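Local coordinates for protein CurF (Lyngbya majuscula, PDB 2Q35) that is the ECH2 domain of a polyketide assembly line, a crotonase-fold decarboxylase that probably acts in beta-branching of the growing chain, at residues L6-I16 and F39-V50. The protein carries 1 engineered substitution. Residues are numbered along the deposited sequence; the frame is centred on the assembly and turned at random.
Sequences LTELGNGVVQI and FSVVAQNQQYKV
Tyr48, in the loop that follows helix 29-44, lies against Val14 and Glu8 of the hairpin of strands 4-10 and 13-18. Its CB lies 4.1 Å from Gly12 O. CG turns anti to the carbonyl carbon (chi1 -61°), which stands the ring between Val14 and Asn45. Val14 CG1 sits over the ring centre in a CH-pi contact, 3.4 Å from the centroid, while Asn45 CB lies against the opposite face, nearer the rim. Leu6 CD2 approaches CE2 obliquely, and Tyr48 CE1 meets Glu8 OE2 at 3.5 Å. At the tip, OH donates to the anti lone pair of Glu8 OE2 over 2.6 Å, the carboxylate standing nearly square to the ring at 82°. A phenylalanine here would probably leave Glu8 OE2 without this donor and its carboxylate freer to swing. Val14 and Tyr48 sit in the beta-alpha-beta unit of the crotonase fold, in which helix 29-44 crosses from strand 13-18 to the parallel strand 50-54; strand 4-10, with Leu6 and Glu8, adds an antiparallel edge. Where strand 50-54 begins, Gly12 O accepts from Lys49 N (2.7 Å) and Val50 N (3.2 Å), and Val14 N returns a bond to Val50 O. Farther along strand 13-18, Ile16 CD1 rests over the centre of the Phe39 ring, 3.8 Å from its centroid, and meets Val42 CG2. Lys49 NZ shares a water with Asn11 O and bonds to Ser195 O and Ala193 O.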
loop_
_atom_site.group_PDB
_atom_site.type_symbol
_atom_site.label_atom_id
_atom_site.label_comp_id
_atom_site.label_asym_id
_atom_site.label_seq_id
_atom_site.Cartn_x
_atom_site.Cartn_y
_atom_site.Cartn_z
ATOM N N LEU A 6 5.745 -24.517 -24.186
ATOM C CA LEU A 6 4.746 -23.499 -24.491
ATOM C C LEU A 6 3.551 -24.160 -25.158
ATOM O O LEU A 6 3.712 -24.934 -26.127
ATOM C CB LEU A 6 5.365 -22.435 -25.414
ATOM C CG LEU A 6 4.444 -21.394 -26.033
ATOM C CD1 LEU A 6 4.001 -20.426 -25.013
ATOM C CD2 LEU A 6 5.219 -20.654 -27.108
ATOM N N THR A 7 2.362 -23.905 -24.610
ATOM C CA THR A 7 1.122 -24.366 -25.227
ATOM C C THR A 7 0.126 -23.221 -25.416
ATOM O O THR A 7 0.152 -22.220 -24.676
ATOM C CB THR A 7 0.443 -25.477 -24.385
ATOM O OG1 THR A 7 0.301 -25.023 -23.027
ATOM C CG2 THR A 7 1.277 -26.781 -24.443
ATOM N N GLU A 8 -0.752 -23.373 -26.413
ATOM C CA GLU A 8 -1.783 -22.384 -26.741
ATOM C C GLU A 8 -3.093 -22.729 -26.073
ATOM O O GLU A 8 -3.572 -23.875 -26.180
ATOM C CB GLU A 8 -1.987 -22.305 -28.251
ATOM C CG GLU A 8 -0.815 -21.607 -28.967
ATOM C CD GLU A 8 -0.919 -21.660 -30.481
ATOM O OE1 GLU A 8 -1.856 -22.328 -30.985
ATOM O OE2 GLU A 8 -0.072 -21.013 -31.147
ATOM N N LEU A 9 -3.678 -21.734 -25.415
ATOM C CA LEU A 9 -4.953 -21.919 -24.713
ATOM C C LEU A 9 -6.143 -21.299 -25.439
ATOM O O LEU A 9 -7.305 -21.526 -25.016
ATOM C CB LEU A 9 -4.863 -21.350 -23.297
ATOM C CG LEU A 9 -3.733 -21.921 -22.441
ATOM C CD1 LEU A 9 -3.818 -21.347 -21.050
ATOM C CD2 LEU A 9 -3.725 -23.442 -22.460
ATOM N N GLY A 10 -5.872 -20.563 -26.528
ATOM C CA GLY A 10 -6.933 -19.922 -27.306
ATOM C C GLY A 10 -7.052 -18.427 -27.031
ATOM O O GLY A 10 -6.754 -17.981 -25.921
ATOM N N ASN A 11 -7.530 -17.688 -28.043
ATOM C CA ASN A 11 -7.778 -16.246 -27.938
ATOM C C ASN A 11 -6.538 -15.455 -27.570
ATOM O O ASN A 11 -6.641 -14.356 -27.019
ATOM C CB ASN A 11 -8.885 -15.992 -26.921
ATOM C CG ASN A 11 -10.118 -16.818 -27.223
ATOM O OD1 ASN A 11 -10.561 -16.859 -28.374
ATOM N ND2 ASN A 11 -10.668 -17.490 -26.202
ATOM N N GLY A 12 -5.373 -16.012 -27.899
ATOM C CA GLY A 12 -4.111 -15.309 -27.638
ATOM C C GLY A 12 -3.514 -15.556 -26.258
ATOM O O GLY A 12 -2.492 -14.985 -25.904
ATOM N N VAL A 13 -4.149 -16.411 -25.450
ATOM C CA VAL A 13 -3.583 -16.767 -24.139
ATOM C C VAL A 13 -2.684 -17.989 -24.327
ATOM O O VAL A 13 -3.081 -18.993 -24.975
ATOM C CB VAL A 13 -4.708 -17.089 -23.097
ATOM C CG1 VAL A 13 -4.126 -17.407 -21.746
ATOM C CG2 VAL A 13 -5.636 -15.903 -22.952
ATOM N N VAL A 14 -1.486 -17.930 -23.765
ATOM C CA VAL A 14 -0.552 -19.072 -23.856
ATOM C C VAL A 14 -0.024 -19.458 -22.489
ATOM O O VAL A 14 -0.070 -18.666 -21.561
ATOM C CB VAL A 14 0.611 -18.829 -24.865
ATOM C CG1 VAL A 14 0.049 -18.455 -26.210
ATOM C CG2 VAL A 14 1.548 -17.776 -24.333
ATOM N N GLN A 15 0.429 -20.696 -22.364
ATOM C CA GLN A 15 0.940 -21.174 -21.104
ATOM C C GLN A 15 2.377 -21.635 -21.272
ATOM O O GLN A 15 2.683 -22.410 -22.180
ATOM C CB GLN A 15 0.032 -22.319 -20.589
ATOM C CG GLN A 15 0.435 -22.860 -19.207
ATOM C CD GLN A 15 -0.503 -23.977 -18.740
ATOM O OE1 GLN A 15 -1.711 -23.844 -18.875
ATOM N NE2 GLN A 15 0.058 -25.085 -18.243
ATOM N N ILE A 16 3.256 -21.154 -20.384
ATOM C CA ILE A 16 4.648 -21.628 -20.320
ATOM C C ILE A 16 4.780 -22.421 -19.036
ATOM O O ILE A 16 4.570 -21.882 -17.947
ATOM C CB ILE A 16 5.643 -20.458 -20.329
ATOM C CG1 ILE A 16 5.584 -19.735 -21.693
ATOM C CG2 ILE A 16 7.063 -20.958 -20.032
ATOM C CD1 ILE A 16 6.492 -18.438 -21.819
ATOM N N PHE A 39 10.078 -17.672 -24.054
ATOM C CA PHE A 39 9.767 -16.233 -24.132
ATOM C C PHE A 39 10.159 -15.615 -25.483
ATOM O O PHE A 39 9.483 -14.693 -25.941
ATOM C CB PHE A 39 10.328 -15.455 -22.946
ATOM C CG PHE A 39 9.432 -15.516 -21.728
ATOM C CD1 PHE A 39 8.291 -14.714 -21.654
ATOM C CD2 PHE A 39 9.733 -16.343 -20.651
ATOM C CE1 PHE A 39 7.428 -14.752 -20.519
ATOM C CE2 PHE A 39 8.878 -16.398 -19.517
ATOM C CZ PHE A 39 7.732 -15.600 -19.450
ATOM N N SER A 40 11.192 -16.163 -26.131
ATOM C CA SER A 40 11.541 -15.802 -27.520
ATOM C C SER A 40 10.409 -16.169 -28.470
ATOM O O SER A 40 9.972 -15.380 -29.293
ATOM C CB SER A 40 12.823 -16.505 -27.979
ATOM O OG SER A 40 13.113 -16.182 -29.339
ATOM N N VAL A 41 9.910 -17.392 -28.344
ATOM C CA VAL A 41 8.777 -17.818 -29.161
ATOM C C VAL A 41 7.574 -16.884 -28.967
ATOM O O VAL A 41 6.932 -16.472 -29.943
ATOM C CB VAL A 41 8.431 -19.293 -28.862
ATOM C CG1 VAL A 41 7.126 -19.710 -29.553
ATOM C CG2 VAL A 41 9.561 -20.162 -29.358
ATOM N N VAL A 42 7.279 -16.544 -27.715
ATOM C CA VAL A 42 6.195 -15.602 -27.423
ATOM C C VAL A 42 6.438 -14.265 -28.125
ATOM O O VAL A 42 5.541 -13.738 -28.785
ATOM C CB VAL A 42 6.057 -15.400 -25.912
ATOM C CG1 VAL A 42 5.131 -14.217 -25.591
ATOM C CG2 VAL A 42 5.476 -16.690 -25.312
ATOM N N ALA A 43 7.653 -13.732 -28.006
ATOM C CA ALA A 43 7.943 -12.404 -28.576
ATOM C C ALA A 43 7.700 -12.367 -30.086
ATOM O O ALA A 43 7.389 -11.313 -30.662
ATOM C CB ALA A 43 9.358 -11.987 -28.253
ATOM N N GLN A 44 7.850 -13.520 -30.722
ATOM C CA GLN A 44 7.755 -13.626 -32.172
ATOM C C GLN A 44 6.362 -13.881 -32.717
ATOM O O GLN A 44 6.145 -13.780 -33.926
ATOM C CB GLN A 44 8.679 -14.736 -32.644
ATOM C CG GLN A 44 10.128 -14.447 -32.339
ATOM C CD GLN A 44 11.024 -15.627 -32.624
ATOM O OE1 GLN A 44 10.574 -16.785 -32.678
ATOM N NE2 GLN A 44 12.304 -15.346 -32.808
ATOM N N ASN A 45 5.425 -14.258 -31.854
ATOM C CA ASN A 45 4.072 -14.515 -32.315
ATOM C C ASN A 45 3.168 -13.360 -31.915
ATOM O O ASN A 45 2.780 -13.247 -30.744
ATOM C CB ASN A 45 3.515 -15.837 -31.772
ATOM C CG ASN A 45 2.241 -16.270 -32.511
ATOM O OD1 ASN A 45 1.453 -15.428 -33.016
ATOM N ND2 ASN A 45 2.055 -17.587 -32.633
ATOM N N GLN A 46 2.843 -12.516 -32.899
ATOM C CA GLN A 46 2.032 -11.315 -32.719
ATOM C C GLN A 46 0.616 -11.611 -32.253
ATOM O O GLN A 46 -0.090 -10.726 -31.779
ATOM C CB GLN A 46 1.956 -10.546 -34.040
ATOM C CG GLN A 46 3.253 -9.871 -34.418
ATOM C CD GLN A 46 3.500 -8.617 -33.596
ATOM O OE1 GLN A 46 2.743 -7.641 -33.684
ATOM N NE2 GLN A 46 4.554 -8.636 -32.793
ATOM N N GLN A 47 0.195 -12.849 -32.401
ATOM C CA GLN A 47 -1.168 -13.202 -31.997
ATOM C C GLN A 47 -1.285 -13.424 -30.488
ATOM O O GLN A 47 -2.410 -13.447 -29.952
ATOM C CB GLN A 47 -1.635 -14.448 -32.743
ATOM C CG GLN A 47 -1.591 -14.286 -34.272
ATOM C CD GLN A 47 -2.519 -13.189 -34.809
ATOM O OE1 GLN A 47 -3.717 -13.161 -34.508
ATOM N NE2 GLN A 47 -1.962 -12.289 -35.622
ATOM N N TYR A 48 -0.150 -13.611 -29.808
ATOM C CA TYR A 48 -0.186 -13.861 -28.370
ATOM C C TYR A 48 -0.394 -12.584 -27.582
ATOM O O TYR A 48 0.234 -11.539 -27.885
ATOM C CB TYR A 48 1.069 -14.586 -27.893
ATOM C CG TYR A 48 1.293 -15.944 -28.503
ATOM C CD1 TYR A 48 0.261 -16.636 -29.154
ATOM C CD2 TYR A 48 2.526 -16.580 -28.366
ATOM C CE1 TYR A 48 0.480 -17.932 -29.690
ATOM C CE2 TYR A 48 2.741 -17.854 -28.865
ATOM C CZ TYR A 48 1.735 -18.521 -29.543
ATOM O OH TYR A 48 1.967 -19.780 -30.053
ATOM N N LYS A 49 -1.261 -12.664 -26.563
ATOM C CA LYS A 49 -1.658 -11.497 -25.785
ATOM C C LYS A 49 -1.408 -11.615 -24.280
ATOM O O LYS A 49 -1.275 -10.593 -23.603
ATOM C CB LYS A 49 -3.157 -11.163 -25.978
ATOM C CG LYS A 49 -3.571 -10.783 -27.370
ATOM C CD LYS A 49 -5.058 -10.510 -27.280
ATOM C CE LYS A 49 -5.624 -9.896 -28.506
ATOM N NZ LYS A 49 -7.079 -9.755 -28.320
ATOM N N VAL A 50 -1.453 -12.844 -23.747
ATOM C CA VAL A 50 -1.284 -13.075 -22.278
ATOM C C VAL A 50 -0.467 -14.332 -22.099
ATOM O O VAL A 50 -0.715 -15.330 -22.782
ATOM C CB VAL A 50 -2.662 -13.234 -21.533
ATOM C CG1 VAL A 50 -2.447 -13.411 -20.031
ATOM C CG2 VAL A 50 -3.582 -12.038 -21.771
HETATM O O HOH W 1 -8.164 -12.405 -28.292
#